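Peptidyl-prolyl cis-trans isomerase cyclophilin-type (PDB 3BO7) probably catalyses the cis-trans isomerisation of peptide bonds that precede proline, helping proteins to fold, and is seen here bound to cyclosporin A. Local coordinates at residues Asn19-Ala24 / Arg138-Leu143; Asp45-Arg50 / Lys157-Lys162; Gly86-Asp91 / Ser114-Phe119. One frame throughout, in Å; residues are numbered along the deposited sequence.

Interaction 1: Asn19-Ala24 / Arg138-Leu143; sequences NIELHA and RVVGGL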
loop_
_atom_site.group_PDB
_atom_site.type_symbol
_atom_site.label_atom_id
_atom_site.label_comp_id
_atom_site.label_asym_id
_atom_site.label_seq_id
_atom_site.Cartn_x
_atom_site.Cartn_y
_atom_site.Cartn_z
ATOM N N ASN A 19 7.052 -0.995 -9.494
ATOM C CA ASN A 19 7.824 0.233 -9.348
ATOM C C ASN A 19 6.919 1.369 -8.901
ATOM O O ASN A 19 5.868 1.627 -9.505
ATOM C CB ASN A 19 8.540 0.589 -10.656
ATOM C CG ASN A 19 9.740 -0.310 -10.935
ATOM O OD1 ASN A 19 10.316 -0.918 -10.029
ATOM N ND2 ASN A 19 10.127 -0.384 -12.197
ATOM N N ILE A 20 7.326 2.041 -7.835
ATOM C CA ILE A 20 6.446 2.985 -7.160
ATOM C C ILE A 20 7.106 4.342 -6.919
ATOM O O ILE A 20 8.254 4.425 -6.494
ATOM C CB ILE A 20 5.883 2.362 -5.833
ATOM C CG1 ILE A 20 4.779 1.347 -6.164
ATOM C CG2 ILE A 20 5.377 3.442 -4.871
ATOM C CD1 ILE A 20 4.468 0.400 -5.060
ATOM N N GLU A 21 6.355 5.393 -7.229
ATOM C CA GLU A 21 6.701 6.750 -6.855
ATOM C C GLU A 21 5.889 7.162 -5.634
ATOM O O GLU A 21 4.665 7.011 -5.612
ATOM C CB GLU A 21 6.398 7.688 -8.010
ATOM C CG GLU A 21 6.575 9.156 -7.692
ATOM C CD GLU A 21 6.366 10.017 -8.907
ATOM O OE1 GLU A 21 5.226 10.079 -9.419
ATOM O OE2 GLU A 21 7.349 10.632 -9.363
ATOM N N LEU A 22 6.573 7.697 -4.626
ATOM C CA LEU A 22 5.910 8.215 -3.441
ATOM C C LEU A 22 5.784 9.738 -3.484
ATOM O O LEU A 22 6.769 10.435 -3.699
ATOM C CB LEU A 22 6.670 7.783 -2.187
ATOM C CG LEU A 22 6.734 6.299 -1.828
ATOM C CD1 LEU A 22 7.458 6.177 -0.516
ATOM C CD2 LEU A 22 5.362 5.663 -1.719
ATOM N N HIS A 23 4.574 10.247 -3.261
ATOM C CA HIS A 23 4.325 11.691 -3.236
ATOM C C HIS A 23 4.665 12.336 -1.887
ATOM O O HIS A 23 3.796 12.888 -1.210
ATOM C CB HIS A 23 2.876 11.998 -3.607
ATOM C CG HIS A 23 2.437 11.377 -4.890
ATOM N ND1 HIS A 23 3.069 11.620 -6.092
ATOM C CD2 HIS A 23 1.416 10.531 -5.166
ATOM C CE1 HIS A 23 2.461 10.945 -7.050
ATOM N NE2 HIS A 23 1.454 10.278 -6.516
ATOM N N ALA A 24 5.943 12.266 -1.523
ATOM C CA ALA A 24 6.489 12.882 -0.313
ATOM C C ALA A 24 6.270 14.390 -0.254
ATOM O O ALA A 24 6.374 14.998 0.824
ATOM C CB ALA A 24 7.963 12.573 -0.211
ATOM N N ARG A 138 1.947 6.253 -6.486
ATOM C CA ARG A 138 1.422 5.619 -7.688
ATOM C C ARG A 138 2.417 4.612 -8.248
ATOM O O ARG A 138 3.631 4.777 -8.116
ATOM C CB ARG A 138 1.060 6.661 -8.747
ATOM C CG ARG A 138 2.218 7.579 -9.120
ATOM C CD ARG A 138 1.926 8.351 -10.388
ATOM N NE ARG A 138 3.076 9.158 -10.785
ATOM C CZ ARG A 138 3.394 9.448 -12.044
ATOM N NH1 ARG A 138 2.656 8.990 -13.049
ATOM N NH2 ARG A 138 4.459 10.191 -12.302
ATOM N N VAL A 139 1.887 3.564 -8.868
ATOM C CA VAL A 139 2.693 2.578 -9.585
ATOM C C VAL A 139 3.106 3.178 -10.933
ATOM O O VAL A 139 2.261 3.480 -11.764
ATOM C CB VAL A 139 1.909 1.244 -9.776
ATOM C CG1 VAL A 139 2.750 0.197 -10.498
ATOM C CG2 VAL A 139 1.444 0.701 -8.442
ATOM N N VAL A 140 4.408 3.379 -11.114
ATOM C CA VAL A 140 4.973 3.955 -12.339
ATOM C C VAL A 140 5.563 2.869 -13.257
ATOM O O VAL A 140 6.007 3.149 -14.370
ATOM C CB VAL A 140 6.056 5.038 -12.032
ATOM C CG1 VAL A 140 5.426 6.276 -11.401
ATOM C CG2 VAL A 140 7.173 4.480 -11.138
ATOM N N GLY A 141 5.564 1.633 -12.772
ATOM C CA GLY A 141 5.999 0.490 -13.556
ATOM C C GLY A 141 5.540 -0.812 -12.925
ATOM O O GLY A 141 5.720 -1.029 -11.724
ATOM N N GLY A 142 4.952 -1.679 -13.748
ATOM C CA GLY A 142 4.420 -2.960 -13.294
ATOM C C GLY A 142 2.905 -3.020 -13.345
ATOM O O GLY A 142 2.292 -3.809 -12.634
ATOM N N LEU A 143 2.295 -2.194 -14.191
ATOM C CA LEU A 143 0.837 -2.128 -14.296
ATOM C C LEU A 143 0.257 -3.450 -14.776
ATOM O O LEU A 143 -0.899 -3.770 -14.473
ATOM C CB LEU A 143 0.386 -0.992 -15.227
ATOM C CG LEU A 143 0.539 0.482 -14.832
ATOM C CD1 LEU A 143 -0.075 1.360 -15.909
ATOM C CD2 LEU A 143 -0.077 0.807 -13.474
#
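R138 holds the carboxylate of E21 side-on. Its NE and NH2 both converge on one oxygen, E21 OE1. The salt bridge from R138 NE to E21 OE1 is 2.7 Å long and meets the oxygen nearly along its C-O axis. The bond from R138 NH2 to E21 OE1, 3.0 Å, is more bent and arrives on the syn side. OE1 lies close to the guanidinium plane, while the carboxylate plane is turned 38° from it. V140 lies over one guanidinium face, with CG1 above its centre, and the same CG1 packs on E21 CB at 3.8 Å. H23 meets the aliphatic part of R138, with H23 NE2 3.8 Å from R138 CG; the two side chains cross at about a right angle. R138 CG sits between the backbone N and the carbonyl carbon (chi1 56°), which places it beside this ring. On the other face of the sheet, I20 CG1 meets V139 CG2 at 4.1 Å.

E21 and R138 lie on antiparallel strands and form a hydrogen-bonded pair, with both backbone bonds made. At N19 the pattern changes. N19 O accepts from V140 N at 2.8 Å and from G141 N at 3.3 Å, both from the same face of its plane. N19 N returns a bond to G141 O.

A second shell positions the polar groups. Y8 OH binds E21 OE2, R10 binds N19 OD1, and K6 binds H23 ND1. I20 and L22 pack on L9 and L105. L22 also reaches C31 and L35 of helix 28-39. H23 centres an inverse gamma turn as the strand ends. V140 and G141 opposite N19 make a classic beta bulge, where strands 16-22 and 135-141 pair in the antiparallel beta barrel of the cyclophilin fold.

Interaction 2: Asp45-Arg50 / Lys157-Lys162; sequences DTIFHR and KDKPLK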
loop_
_atom_site.group_PDB
_atom_site.type_symbol
_atom_site.label_atom_id
_atom_site.label_comp_id
_atom_site.label_asym_id
_atom_site.label_seq_id
_atom_site.Cartn_x
_atom_site.Cartn_y
_atom_site.Cartn_z
ATOM N N ASP A 45 7.578 -10.500 3.788
ATOM C CA ASP A 45 6.713 -11.654 4.107
ATOM C C ASP A 45 5.227 -11.325 4.353
ATOM O O ASP A 45 4.413 -12.230 4.525
ATOM C CB ASP A 45 7.298 -12.512 5.244
ATOM C CG ASP A 45 8.669 -13.094 4.896
ATOM O OD1 ASP A 45 8.871 -13.518 3.732
ATOM O OD2 ASP A 45 9.549 -13.119 5.786
ATOM N N THR A 46 4.869 -10.044 4.363
ATOM C CA THR A 46 3.454 -9.679 4.339
ATOM C C THR A 46 2.848 -10.063 2.984
ATOM O O THR A 46 3.562 -10.199 1.984
ATOM C CB THR A 46 3.195 -8.173 4.645
ATOM O OG1 THR A 46 3.820 -7.347 3.654
ATOM C CG2 THR A 46 3.713 -7.810 6.033
ATOM N N ILE A 47 1.531 -10.246 2.971
ATOM C CA ILE A 47 0.812 -10.665 1.773
ATOM C C ILE A 47 -0.134 -9.582 1.256
ATOM O O ILE A 47 -0.317 -8.547 1.891
ATOM C CB ILE A 47 0.013 -11.979 2.020
ATOM C CG1 ILE A 47 -0.894 -11.849 3.247
ATOM C CG2 ILE A 47 0.957 -13.183 2.135
ATOM C CD1 ILE A 47 -1.889 -12.994 3.387
ATOM N N PHE A 48 -0.705 -9.826 0.082
ATOM C CA PHE A 48 -1.835 -9.045 -0.402
ATOM C C PHE A 48 -3.095 -9.877 -0.151
ATOM O O PHE A 48 -3.423 -10.779 -0.926
ATOM C CB PHE A 48 -1.659 -8.664 -1.877
ATOM C CG PHE A 48 -0.626 -7.596 -2.105
ATOM C CD1 PHE A 48 -1.006 -6.265 -2.248
ATOM C CD2 PHE A 48 0.728 -7.914 -2.161
ATOM C CE1 PHE A 48 -0.058 -5.267 -2.457
ATOM C CE2 PHE A 48 1.691 -6.927 -2.365
ATOM C CZ PHE A 48 1.296 -5.594 -2.513
ATOM N N HIS A 49 -3.776 -9.558 0.956
ATOM C CA HIS A 49 -4.766 -10.444 1.592
ATOM C C HIS A 49 -6.209 -10.161 1.206
ATOM O O HIS A 49 -7.107 -10.887 1.603
ATOM C CB HIS A 49 -4.646 -10.338 3.117
ATOM C CG HIS A 49 -5.166 -9.046 3.666
ATOM N ND1 HIS A 49 -4.395 -7.905 3.737
ATOM C CD2 HIS A 49 -6.387 -8.707 4.138
ATOM C CE1 HIS A 49 -5.117 -6.923 4.246
ATOM N NE2 HIS A 49 -6.328 -7.383 4.499
ATOM N N ARG A 50 -6.439 -9.079 0.484
ATOM C CA ARG A 50 -7.778 -8.759 0.021
ATOM C C ARG A 50 -7.691 -8.198 -1.401
ATOM O O ARG A 50 -6.970 -7.230 -1.659
ATOM C CB ARG A 50 -8.482 -7.800 0.987
ATOM C CG ARG A 50 -9.890 -7.395 0.547
ATOM C CD ARG A 50 -10.701 -6.772 1.681
ATOM N NE ARG A 50 -11.874 -6.066 1.168
ATOM C CZ ARG A 50 -11.939 -4.750 0.958
ATOM N NH1 ARG A 50 -10.896 -3.975 1.229
ATOM N NH2 ARG A 50 -13.048 -4.205 0.477
ATOM N N LYS A 157 -14.082 -14.346 1.504
ATOM C CA LYS A 157 -13.692 -13.120 2.202
ATOM C C LYS A 157 -12.793 -12.222 1.322
ATOM O O LYS A 157 -12.239 -11.212 1.787
ATOM C CB LYS A 157 -13.035 -13.467 3.547
ATOM C CG LYS A 157 -14.025 -14.038 4.563
ATOM C CD LYS A 157 -13.472 -14.043 5.970
ATOM C CE LYS A 157 -12.883 -15.393 6.354
ATOM N NZ LYS A 157 -11.946 -15.242 7.515
ATOM N N ASP A 158 -12.679 -12.609 0.048
ATOM C CA ASP A 158 -11.901 -11.899 -0.974
ATOM C C ASP A 158 -10.385 -12.028 -0.826
ATOM O O ASP A 158 -9.633 -11.299 -1.481
ATOM C CB ASP A 158 -12.344 -10.434 -1.104
ATOM C CG ASP A 158 -13.752 -10.304 -1.653
ATOM O OD1 ASP A 158 -14.057 -10.978 -2.660
ATOM O OD2 ASP A 158 -14.554 -9.539 -1.076
ATOM N N LYS A 159 -9.940 -12.961 0.015
ATOM C CA LYS A 159 -8.525 -13.303 0.069
ATOM C C LYS A 159 -8.180 -14.182 -1.122
ATOM O O LYS A 159 -8.832 -15.205 -1.330
ATOM C CB LYS A 159 -8.149 -14.023 1.371
ATOM C CG LYS A 159 -6.639 -14.201 1.533
ATOM C CD LYS A 159 -6.254 -15.336 2.475
ATOM C CE LYS A 159 -6.064 -14.852 3.916
ATOM N NZ LYS A 159 -4.981 -15.621 4.616
ATOM N N PRO A 160 -7.154 -13.790 -1.912
ATOM C CA PRO A 160 -6.668 -14.675 -2.969
ATOM C C PRO A 160 -6.330 -16.061 -2.419
ATOM O O PRO A 160 -5.867 -16.181 -1.273
ATOM C CB PRO A 160 -5.391 -13.974 -3.451
ATOM C CG PRO A 160 -5.603 -12.548 -3.136
ATOM C CD PRO A 160 -6.395 -12.525 -1.865
ATOM N N LEU A 161 -6.572 -17.101 -3.216
ATOM C CA LEU A 161 -6.201 -18.463 -2.810
ATOM C C LEU A 161 -4.679 -18.591 -2.733
ATOM O O LEU A 161 -4.145 -19.252 -1.838
ATOM C CB LEU A 161 -6.806 -19.503 -3.755
ATOM C CG LEU A 161 -8.336 -19.507 -3.877
ATOM C CD1 LEU A 161 -8.774 -20.513 -4.918
ATOM C CD2 LEU A 161 -9.016 -19.789 -2.533
ATOM N N LYS A 162 -4.003 -17.930 -3.676
ATOM C CA LYS A 162 -2.549 -17.764 -3.680
ATOM C C LYS A 162 -2.201 -16.270 -3.575
ATOM O O LYS A 162 -1.980 -15.612 -4.600
ATOM C CB LYS A 162 -1.938 -18.359 -4.957
ATOM C CG LYS A 162 -1.257 -19.706 -4.779
HETATM O O HOH W 1 -9.595 -10.825 2.770
HETATM O O HOH W 2 -14.262 -8.085 1.148
#
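P160 and K159 lie against the backbone of F48 and H49. The side chains of H49 and R50 start out pointing away from the loop, so the loop meets mostly main chain. The proline ring presents its CG to F48 O at 3.6 Å, and CD lies equally near that oxygen. The start of the K159 chain runs past H49 O. K159 CG is anti to the backbone N (chi1 -171°), which puts it 3.3 Å from H49 O. The chain then bends at chi3 and chi4, and its amine ends near the tip of I47, with K159 NZ 4.2 Å from I47 CD1.

No direct hydrogen bond joins the two segments. Two CA-H...O contacts are made instead. K159 CA approaches H49 O at 3.2 Å, and R50 CA approaches D158 O at 3.5 Å. Two waters bridge polar groups of the segments. One molecule donates to both H49 O and K157 O. Another donates to D158 OD2 and accepts from R50 NE, meeting the guanidinium at its edge, in plane. Thus the opposite charges of R50 and D158 are linked through water: R50 NE and D158 OD2 are 4.9 Å apart. The aliphatic parts come closer, R50 CG lying 4.2 Å from D158 CB. The far end of R50 has other partners: NH1 binds Q58 OE1, and NH2 binds the backbone of the bound peptide.

D155 OD1 accepts from the backbone N of both K157 and K159, tying this part of the loop together. H49 and R50 form a classic beta bulge opposite Q58. The contact therefore lays the loop between helix 143-149 and strand 166-171 against strand 48-52, where F48 meets W149 of helix 143-149 and packs on I57 and V166.

Interaction 3: Gly86-Asp91 / Ser114-Phe119; sequences GAPFED and SNLSEF. With SO4 (sulfate ion), chain I.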
loop_
_atom_site.group_PDB
_atom_site.type_symbol
_atom_site.label_atom_id
_atom_site.label_comp_id
_atom_site.label_asym_id
_atom_site.label_seq_id
_atom_site.Cartn_x
_atom_site.Cartn_y
_atom_site.Cartn_z
ATOM N N GLY A 86 4.956 3.928 17.180
ATOM C CA GLY A 86 4.050 3.221 16.273
ATOM C C GLY A 86 2.610 3.704 16.254
ATOM O O GLY A 86 1.746 3.012 15.748
ATOM N N ALA A 87 2.344 4.894 16.785
ATOM C CA ALA A 87 0.977 5.409 16.875
ATOM C C ALA A 87 0.419 5.742 15.485
ATOM O O ALA A 87 1.195 5.998 14.566
ATOM C CB ALA A 87 0.937 6.628 17.774
ATOM N N PRO A 88 -0.925 5.726 15.320
ATOM C CA PRO A 88 -1.510 6.136 14.041
ATOM C C PRO A 88 -1.218 7.584 13.717
ATOM O O PRO A 88 -1.032 8.388 14.625
ATOM C CB PRO A 88 -3.017 5.938 14.258
ATOM C CG PRO A 88 -3.193 5.925 15.727
ATOM C CD PRO A 88 -1.965 5.302 16.279
ATOM N N PHE A 89 -1.182 7.914 12.429
ATOM C CA PHE A 89 -0.958 9.293 12.017
ATOM C C PHE A 89 -2.139 9.845 11.227
ATOM O O PHE A 89 -2.979 9.090 10.715
ATOM C CB PHE A 89 0.380 9.463 11.264
ATOM C CG PHE A 89 0.515 8.599 10.048
ATOM C CD1 PHE A 89 0.089 9.056 8.793
ATOM C CD2 PHE A 89 1.067 7.336 10.143
ATOM C CE1 PHE A 89 0.210 8.256 7.666
ATOM C CE2 PHE A 89 1.193 6.534 9.022
ATOM C CZ PHE A 89 0.766 6.991 7.779
ATOM N N GLU A 90 -2.196 11.173 11.153
ATOM C CA GLU A 90 -3.312 11.883 10.554
ATOM C C GLU A 90 -3.370 11.734 9.037
ATOM O O GLU A 90 -2.367 11.438 8.374
ATOM C CB GLU A 90 -3.274 13.357 10.952
ATOM C CG GLU A 90 -3.532 13.593 12.442
ATOM C CD GLU A 90 -3.636 15.068 12.817
ATOM O OE1 GLU A 90 -3.777 15.370 14.032
ATOM O OE2 GLU A 90 -3.584 15.924 11.901
ATOM N N ASP A 91 -4.563 11.926 8.499
ATOM C CA ASP A 91 -4.783 11.852 7.070
ATOM C C ASP A 91 -4.131 13.036 6.362
ATOM O O ASP A 91 -3.930 14.105 6.958
ATOM C CB ASP A 91 -6.285 11.814 6.769
ATOM C CG ASP A 91 -6.958 10.542 7.277
ATOM O OD1 ASP A 91 -6.386 9.438 7.106
ATOM O OD2 ASP A 91 -8.069 10.654 7.845
ATOM N N SER A 114 -6.352 7.195 11.301
ATOM C CA SER A 114 -6.057 5.862 11.831
ATOM C C SER A 114 -5.088 5.121 10.914
ATOM O O SER A 114 -5.193 3.907 10.732
ATOM C CB SER A 114 -7.342 5.051 12.002
ATOM O OG SER A 114 -8.089 5.037 10.803
ATOM N N ASN A 115 -4.138 5.864 10.354
ATOM C CA ASN A 115 -3.155 5.322 9.424
ATOM C C ASN A 115 -2.013 4.627 10.152
ATOM O O ASN A 115 -1.380 5.200 11.040
ATOM C CB ASN A 115 -2.590 6.433 8.535
ATOM C CG ASN A 115 -3.639 7.092 7.680
ATOM O OD1 ASN A 115 -4.169 6.483 6.753
ATOM N ND2 ASN A 115 -3.931 8.358 7.968
ATOM N N LEU A 116 -1.755 3.386 9.770
ATOM C CA LEU A 116 -0.655 2.628 10.323
ATOM C C LEU A 116 0.257 2.124 9.208
ATOM O O LEU A 116 1.215 2.812 8.839
ATOM C CB LEU A 116 -1.170 1.493 11.227
ATOM C CG LEU A 116 -1.757 1.928 12.582
ATOM C CD1 LEU A 116 -2.261 0.726 13.372
ATOM C CD2 LEU A 116 -0.749 2.718 13.413
ATOM N N SER A 117 -0.054 0.950 8.661
ATOM C CA SER A 117 0.780 0.326 7.630
ATOM C C SER A 117 0.042 -0.299 6.436
ATOM O O SER A 117 0.653 -0.591 5.419
ATOM C CB SER A 117 1.713 -0.705 8.265
ATOM O OG SER A 117 1.032 -1.911 8.544
ATOM N N GLU A 118 -1.265 -0.508 6.564
ATOM C CA GLU A 118 -2.046 -1.143 5.501
ATOM C C GLU A 118 -2.341 -0.179 4.365
ATOM O O GLU A 118 -2.662 0.990 4.591
ATOM C CB GLU A 118 -3.345 -1.742 6.039
ATOM C CG GLU A 118 -3.159 -3.095 6.644
ATOM C CD GLU A 118 -4.476 -3.801 6.961
ATOM O OE1 GLU A 118 -5.241 -4.134 6.019
ATOM O OE2 GLU A 118 -4.723 -4.049 8.167
ATOM N N PHE A 119 -2.251 -0.689 3.143
ATOM C CA PHE A 119 -2.391 0.145 1.968
ATOM C C PHE A 119 -3.117 -0.622 0.883
ATOM O O PHE A 119 -3.303 -1.826 0.982
ATOM C CB PHE A 119 -1.006 0.602 1.480
ATOM C CG PHE A 119 -0.091 -0.538 1.137
ATOM C CD1 PHE A 119 -0.066 -1.063 -0.160
ATOM C CD2 PHE A 119 0.714 -1.120 2.119
ATOM C CE1 PHE A 119 0.758 -2.134 -0.474
ATOM C CE2 PHE A 119 1.541 -2.199 1.813
ATOM C CZ PHE A 119 1.567 -2.699 0.517
HETATM S S SO4 I . 0.883 13.074 12.503
HETATM O O1 SO4 I . 0.907 12.905 11.059
HETATM O O2 SO4 I . 2.027 12.392 13.099
HETATM O O3 SO4 I . 0.942 14.494 12.863
HETATM O O4 SO4 I . -0.371 12.520 13.009
HETATM O O HOH W 3 -5.998 7.593 5.072
HETATM O O HOH W 4 -7.187 7.373 8.521
#
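N115 reaches F89 and D91 through its amide. N115 ND2 donates to F89 O at 3.0 Å and to D91 OD1 at 2.8 Å, each acceptor being met from above its plane. The carboxylate and amide planes are 79° apart. In the backbone, F89 N donates to N115 O at 3.1 Å. The return bond from N115 N is weak. Together they form a single antiparallel bridge.

Packing adds to this. N115 CB lies over one face of the F89 ring, 3.5 Å from its centroid, a CH-pi contact. F89 CG sits between its backbone N and carbonyl carbon (chi1 57°), and the ring end comes nearer N115. L116 CD2 wedges beside P88, 3.4 Å from G86 O.

Waters complete the polar side. One donates to D91 OD1 and N115 OD1. Another donates to D91 OD1 and accepts from S114 N. Three donors thus converge on D91 OD1. E90 N binds a sulfate, probably from the crystallisation liquor, which R29 also holds.

H113 accepts from D91 N. The segments belong to two connecting loops of the cyclophilin fold, joined where F89 packs on A30 and S33 of helix 28-39.

Overall arrangement
The three contacts lie about 20 Å apart, centre to centre, around one cyclophilin domain. Interactions 1 and 2 both reach the eight-stranded antiparallel sheet: the first joins two of its strands, the second lays a loop on strand 48-52. Their segments alternate along the chain. Interaction 3 is nested in the loops closed by both and lies across the chain's centre from interaction 1. Only interactions 2 and 3 touch, through H49 CE1 and E118 OE1 at 3.3 Å and through F48 and F119. R50 of interaction 2 and E118 of interaction 3 both contact the bound peptide, so these two contacts border its binding site.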